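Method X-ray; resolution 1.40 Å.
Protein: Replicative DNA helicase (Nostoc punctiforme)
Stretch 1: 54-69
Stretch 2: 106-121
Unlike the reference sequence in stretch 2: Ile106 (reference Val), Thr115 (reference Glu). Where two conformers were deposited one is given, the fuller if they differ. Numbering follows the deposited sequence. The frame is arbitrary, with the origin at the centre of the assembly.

Stretch 1, residues 54-69: TGIKPLFTLTTRLGRK
Stretch 2 106-121: IYWDEIVSITYSGEEE

Asp109 (chi1 t) anchors the turn end of this antiparallel pair. Its OD2 accepts from Thr64 OG1 at 2.7 Å and from Leu66 N at 3.1 Å, so one carboxylate oxygen ties down the type I turn Thr64–Gly67; Gly67, at phi/psi 100/8, suits a backbone that would jam a CB against the preceding carbonyl. Arg65 N donates to Glu110 O (2.7 Å), while Arg65 NH1 and Glu110 OE1, 3.5 Å apart, form a salt bridge of charge alone, the oxygen lying out of the guanidinium plane. A water links Arg65 NE (2.9 Å) to Asp109 OD1 (2.7 Å).

Strands 57–64 and 106–121 run antiparallel, their N-to-C directions 146° apart and their axes 4.4 Å apart at closest approach. Lys57 N–Glu120 O (3.0 Å), Thr61 N–Thr115 O (2.8 Å) and Thr63 N–Ser113 O (2.9 Å) bond the hydrogen-bonded pairs. Bulges shift the register by one between Pro58 and Phe60 and between Thr63 and Thr64. At the first, Leu59 N donates to Gly118 O and Ser117 N to Leu59 O, both 2.8 Å; Gly118's phi/psi, 97/-173, calls for glycine. At the second, Val112 N donates to Thr63 O (2.9 Å).

Thr61 OG1 and Ser117 OG hydrogen-bond at 2.9 Å; either hydroxyl can donate or accept, so they pair without charge. On the face carrying Pro58, Phe60, Leu62, Ile114 and Tyr116, Phe60 (chi1 m) receives the edge of Tyr116 (chi1 t), centroids 5.6 Å apart, and Leu62 CD1 packs 4.2 Å from Ile114 CG1.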

# COMPACT_ATOMS: atom_id res chain seq x y z
N THR A 54 3.10 -4.37 -13.86
CA THR A 54 4.33 -5.15 -13.88
C THR A 54 4.10 -6.58 -14.39
O THR A 54 4.99 -7.42 -14.31
CB THR A 54 5.05 -5.20 -12.52
OG1 THR A 54 4.19 -5.83 -11.57
CG2 THR A 54 5.41 -3.80 -12.03
N GLY A 55 2.91 -6.84 -14.94
CA GLY A 55 2.60 -8.16 -15.49
C GLY A 55 1.66 -8.93 -14.58
O GLY A 55 1.04 -8.36 -13.68
N ILE A 56 1.56 -10.24 -14.82
CA ILE A 56 0.72 -11.12 -14.04
C ILE A 56 1.58 -11.83 -13.02
O ILE A 56 2.58 -12.46 -13.38
CB ILE A 56 0.01 -12.12 -14.97
CG1 ILE A 56 -1.00 -11.39 -15.86
CG2 ILE A 56 -0.68 -13.22 -14.14
CD1 ILE A 56 -1.51 -12.21 -17.04
N LYS A 57 1.21 -11.71 -11.74
CA LYS A 57 2.02 -12.25 -10.65
C LYS A 57 1.12 -12.86 -9.58
O LYS A 57 -0.07 -12.53 -9.50
CB LYS A 57 2.89 -11.14 -10.04
CG LYS A 57 3.98 -10.72 -11.03
CD LYS A 57 4.90 -9.67 -10.48
CE LYS A 57 5.59 -8.92 -11.61
NZ LYS A 57 6.52 -9.78 -12.38
N PRO A 58 1.69 -13.72 -8.73
CA PRO A 58 0.94 -14.27 -7.59
C PRO A 58 0.61 -13.21 -6.55
O PRO A 58 1.44 -12.34 -6.25
CB PRO A 58 1.89 -15.34 -7.01
CG PRO A 58 2.94 -15.57 -8.06
CD PRO A 58 3.06 -14.26 -8.78
N LEU A 59 -0.60 -13.28 -6.02
CA LEU A 59 -1.10 -12.35 -5.02
C LEU A 59 -1.43 -13.06 -3.73
O LEU A 59 -1.90 -14.21 -3.75
CB LEU A 59 -2.36 -11.64 -5.51
CG LEU A 59 -2.14 -10.54 -6.55
CD1 LEU A 59 -3.46 -10.10 -7.14
CD2 LEU A 59 -1.37 -9.37 -5.95
N PHE A 60 -1.23 -12.33 -2.62
CA PHE A 60 -1.66 -12.78 -1.30
C PHE A 60 -2.60 -11.75 -0.72
O PHE A 60 -2.35 -10.55 -0.84
CB PHE A 60 -0.44 -12.92 -0.37
CG PHE A 60 0.50 -14.01 -0.79
CD1 PHE A 60 1.42 -13.79 -1.82
CD2 PHE A 60 0.45 -15.26 -0.19
CE1 PHE A 60 2.28 -14.81 -2.25
CE2 PHE A 60 1.30 -16.29 -0.61
CZ PHE A 60 2.21 -16.05 -1.63
N THR A 61 -3.69 -12.22 -0.11
CA THR A 61 -4.63 -11.34 0.59
C THR A 61 -4.23 -11.25 2.04
O THR A 61 -4.14 -12.27 2.75
CB THR A 61 -6.05 -11.88 0.48
OG1 THR A 61 -6.37 -12.04 -0.90
CG2 THR A 61 -7.06 -10.90 1.09
N LEU A 62 -3.96 -10.03 2.49
CA LEU A 62 -3.61 -9.76 3.87
C LEU A 62 -4.76 -9.01 4.52
O LEU A 62 -5.26 -8.05 3.94
CB LEU A 62 -2.32 -8.93 3.90
CG LEU A 62 -1.78 -8.54 5.28
CD1 LEU A 62 -0.27 -8.40 5.20
CD2 LEU A 62 -2.42 -7.25 5.77
N THR A 63 -5.20 -9.48 5.69
CA THR A 63 -6.31 -8.86 6.41
C THR A 63 -5.87 -8.49 7.81
O THR A 63 -5.15 -9.26 8.46
CB THR A 63 -7.52 -9.82 6.48
OG1 THR A 63 -7.84 -10.27 5.16
CG2 THR A 63 -8.75 -9.15 7.08
N THR A 64 -6.29 -7.32 8.28
CA THR A 64 -5.95 -6.86 9.62
C THR A 64 -7.14 -7.00 10.57
O THR A 64 -8.29 -7.19 10.13
CB THR A 64 -5.44 -5.40 9.63
OG1 THR A 64 -6.55 -4.51 9.43
CG2 THR A 64 -4.37 -5.16 8.56
N ARG A 65 -6.87 -6.85 11.86
CA ARG A 65 -7.89 -6.99 12.91
C ARG A 65 -9.03 -5.98 12.78
O ARG A 65 -10.18 -6.33 13.06
CB ARG A 65 -7.21 -6.91 14.29
CG ARG A 65 -8.13 -7.12 15.49
CD ARG A 65 -7.31 -7.21 16.81
NE ARG A 65 -6.45 -6.03 17.01
CZ ARG A 65 -5.37 -5.99 17.81
NH1 ARG A 65 -4.99 -7.05 18.51
NH2 ARG A 65 -4.66 -4.87 17.89
N LEU A 66 -8.73 -4.76 12.33
CA LEU A 66 -9.75 -3.73 12.10
C LEU A 66 -10.55 -3.98 10.84
O LEU A 66 -11.53 -3.28 10.56
CB LEU A 66 -9.11 -2.35 11.98
CG LEU A 66 -8.59 -1.69 13.26
CD1 LEU A 66 -8.12 -0.34 12.88
CD2 LEU A 66 -9.63 -1.56 14.33
N GLY A 67 -10.10 -4.96 10.05
CA GLY A 67 -10.81 -5.37 8.84
C GLY A 67 -10.27 -4.81 7.54
O GLY A 67 -10.87 -5.01 6.48
N ARG A 68 -9.12 -4.14 7.59
CA ARG A 68 -8.50 -3.65 6.36
C ARG A 68 -7.92 -4.83 5.60
O ARG A 68 -7.54 -5.83 6.20
CB ARG A 68 -7.46 -2.60 6.68
CG ARG A 68 -8.09 -1.53 7.56
CD ARG A 68 -7.62 -0.17 7.27
NE ARG A 68 -8.15 0.75 8.27
CZ ARG A 68 -7.57 1.90 8.61
NH1 ARG A 68 -6.43 2.27 8.03
NH2 ARG A 68 -8.14 2.66 9.53
N LYS A 69 -7.93 -4.74 4.27
CA LYS A 69 -7.58 -5.88 3.44
C LYS A 69 -6.90 -5.37 2.19
O LYS A 69 -7.31 -4.35 1.62
CB LYS A 69 -8.86 -6.61 3.01
CG LYS A 69 -8.65 -7.96 2.36
CD LYS A 69 -9.97 -8.53 1.87
CE LYS A 69 -10.85 -9.03 2.99
NZ LYS A 69 -12.06 -9.71 2.46
N ILE A 106 -0.64 7.45 12.56
CA ILE A 106 -0.76 6.03 12.24
C ILE A 106 -1.11 5.21 13.49
O ILE A 106 -0.94 5.66 14.63
CB ILE A 106 0.50 5.47 11.50
CG1 ILE A 106 1.76 5.56 12.36
CG2 ILE A 106 0.68 6.15 10.14
CD1 ILE A 106 2.03 4.33 13.20
N TYR A 107 -1.62 4.01 13.25
CA TYR A 107 -1.85 3.04 14.31
C TYR A 107 -1.28 1.71 13.85
O TYR A 107 -1.16 1.45 12.65
CB TYR A 107 -3.31 2.99 14.76
CG TYR A 107 -4.18 2.21 13.85
CD1 TYR A 107 -4.51 0.89 14.14
CD2 TYR A 107 -4.64 2.76 12.66
CE1 TYR A 107 -5.28 0.16 13.30
CE2 TYR A 107 -5.42 2.03 11.81
CZ TYR A 107 -5.73 0.74 12.13
OH TYR A 107 -6.51 0.01 11.26
N TRP A 108 -0.93 0.87 14.81
CA TRP A 108 -0.32 -0.43 14.51
C TRP A 108 -1.34 -1.54 14.63
O TRP A 108 -1.63 -2.00 15.74
CB TRP A 108 0.83 -0.67 15.49
CG TRP A 108 1.92 0.34 15.36
CD1 TRP A 108 2.11 1.45 16.13
CD2 TRP A 108 2.96 0.36 14.37
NE1 TRP A 108 3.21 2.15 15.69
CE2 TRP A 108 3.75 1.50 14.62
CE3 TRP A 108 3.32 -0.49 13.31
CZ2 TRP A 108 4.87 1.83 13.84
CZ3 TRP A 108 4.44 -0.16 12.54
CH2 TRP A 108 5.20 0.99 12.81
N ASP A 109 -1.87 -1.98 13.50
CA ASP A 109 -2.93 -2.98 13.50
C ASP A 109 -2.34 -4.38 13.38
O ASP A 109 -1.32 -4.59 12.73
CB ASP A 109 -3.92 -2.72 12.36
CG ASP A 109 -5.30 -3.33 12.62
OD1 ASP A 109 -5.57 -3.88 13.71
OD2 ASP A 109 -6.12 -3.20 11.70
N GLU A 110 -3.02 -5.35 13.98
CA GLU A 110 -2.59 -6.73 13.96
C GLU A 110 -3.03 -7.44 12.67
O GLU A 110 -4.19 -7.31 12.24
CB GLU A 110 -3.25 -7.44 15.15
CG GLU A 110 -2.80 -8.86 15.34
CD GLU A 110 -3.72 -9.67 16.21
OE1 GLU A 110 -4.95 -9.54 16.08
OE2 GLU A 110 -3.20 -10.47 16.99
N ILE A 111 -2.12 -8.20 12.07
CA ILE A 111 -2.47 -9.09 10.95
C ILE A 111 -3.22 -10.30 11.49
O ILE A 111 -2.73 -10.99 12.41
CB ILE A 111 -1.21 -9.58 10.22
CG1 ILE A 111 -0.47 -8.40 9.58
CG2 ILE A 111 -1.58 -10.62 9.14
CD1 ILE A 111 0.94 -8.73 9.17
N VAL A 112 -4.41 -10.56 10.93
CA VAL A 112 -5.19 -11.75 11.32
C VAL A 112 -5.15 -12.88 10.29
O VAL A 112 -5.40 -14.03 10.63
CB VAL A 112 -6.66 -11.42 11.71
CG1 VAL A 112 -6.70 -10.48 12.92
CG2 VAL A 112 -7.42 -10.82 10.55
N SER A 113 -4.80 -12.56 9.04
CA SER A 113 -4.70 -13.59 8.02
C SER A 113 -3.86 -13.15 6.85
O SER A 113 -3.87 -11.98 6.47
CB SER A 113 -6.09 -14.05 7.56
OG SER A 113 -6.79 -13.00 6.97
N ILE A 114 -3.13 -14.12 6.30
CA ILE A 114 -2.47 -13.96 5.00
C ILE A 114 -2.78 -15.22 4.21
O ILE A 114 -2.54 -16.34 4.70
CB ILE A 114 -0.94 -13.76 5.11
CG1 ILE A 114 -0.61 -12.53 5.98
CG2 ILE A 114 -0.34 -13.58 3.72
CD1 ILE A 114 0.88 -12.38 6.25
N THR A 115 -3.29 -15.05 2.99
CA THR A 115 -3.80 -16.17 2.21
C THR A 115 -3.42 -16.00 0.75
O THR A 115 -3.73 -14.97 0.16
CB THR A 115 -5.36 -16.22 2.30
OG1 THR A 115 -5.79 -16.28 3.67
CG2 THR A 115 -5.93 -17.40 1.51
N TYR A 116 -2.78 -17.01 0.16
CA TYR A 116 -2.57 -16.98 -1.28
C TYR A 116 -3.91 -16.86 -1.99
O TYR A 116 -4.85 -17.60 -1.68
CB TYR A 116 -1.81 -18.24 -1.72
CG TYR A 116 -1.66 -18.31 -3.21
CD1 TYR A 116 -0.94 -17.34 -3.91
CD2 TYR A 116 -2.26 -19.33 -3.93
CE1 TYR A 116 -0.81 -17.40 -5.30
CE2 TYR A 116 -2.13 -19.40 -5.31
CZ TYR A 116 -1.41 -18.43 -5.99
OH TYR A 116 -1.28 -18.49 -7.37
N SER A 117 -4.01 -15.95 -2.95
CA SER A 117 -5.30 -15.74 -3.63
C SER A 117 -5.20 -15.67 -5.16
O SER A 117 -6.00 -15.02 -5.82
CB SER A 117 -6.02 -14.52 -3.06
OG SER A 117 -5.22 -13.37 -3.19
N GLY A 118 -4.19 -16.33 -5.72
CA GLY A 118 -4.14 -16.55 -7.16
C GLY A 118 -3.28 -15.55 -7.88
O GLY A 118 -2.60 -14.74 -7.25
N GLU A 119 -3.31 -15.61 -9.19
CA GLU A 119 -2.51 -14.72 -10.04
C GLU A 119 -3.42 -13.75 -10.77
O GLU A 119 -4.49 -14.12 -11.26
CB GLU A 119 -1.70 -15.52 -11.07
CG GLU A 119 -0.68 -16.48 -10.47
CD GLU A 119 0.11 -17.24 -11.53
OE1 GLU A 119 -0.34 -17.29 -12.69
OE2 GLU A 119 1.18 -17.77 -11.17
N GLU A 120 -2.99 -12.49 -10.85
CA GLU A 120 -3.69 -11.46 -11.61
C GLU A 120 -2.67 -10.48 -12.12
O GLU A 120 -1.53 -10.48 -11.67
CB GLU A 120 -4.67 -10.67 -10.72
CG GLU A 120 -5.74 -11.49 -10.05
CD GLU A 120 -6.78 -10.64 -9.36
OE1 GLU A 120 -6.65 -9.39 -9.31
OE2 GLU A 120 -7.75 -11.23 -8.85
N GLU A 121 -3.08 -9.62 -13.05
CA GLU A 121 -2.24 -8.48 -13.39
C GLU A 121 -2.06 -7.58 -12.16
O GLU A 121 -2.99 -7.38 -11.38
CB GLU A 121 -2.84 -7.68 -14.56
CG GLU A 121 -1.87 -6.64 -15.08
CD GLU A 121 -2.36 -5.91 -16.31
OE1 GLU A 121 -3.56 -6.02 -16.65
OE2 GLU A 121 -1.52 -5.23 -16.93
O HOH W 1 -6.40 -12.53 4.31
O HOH W 2 -7.03 -3.45 15.92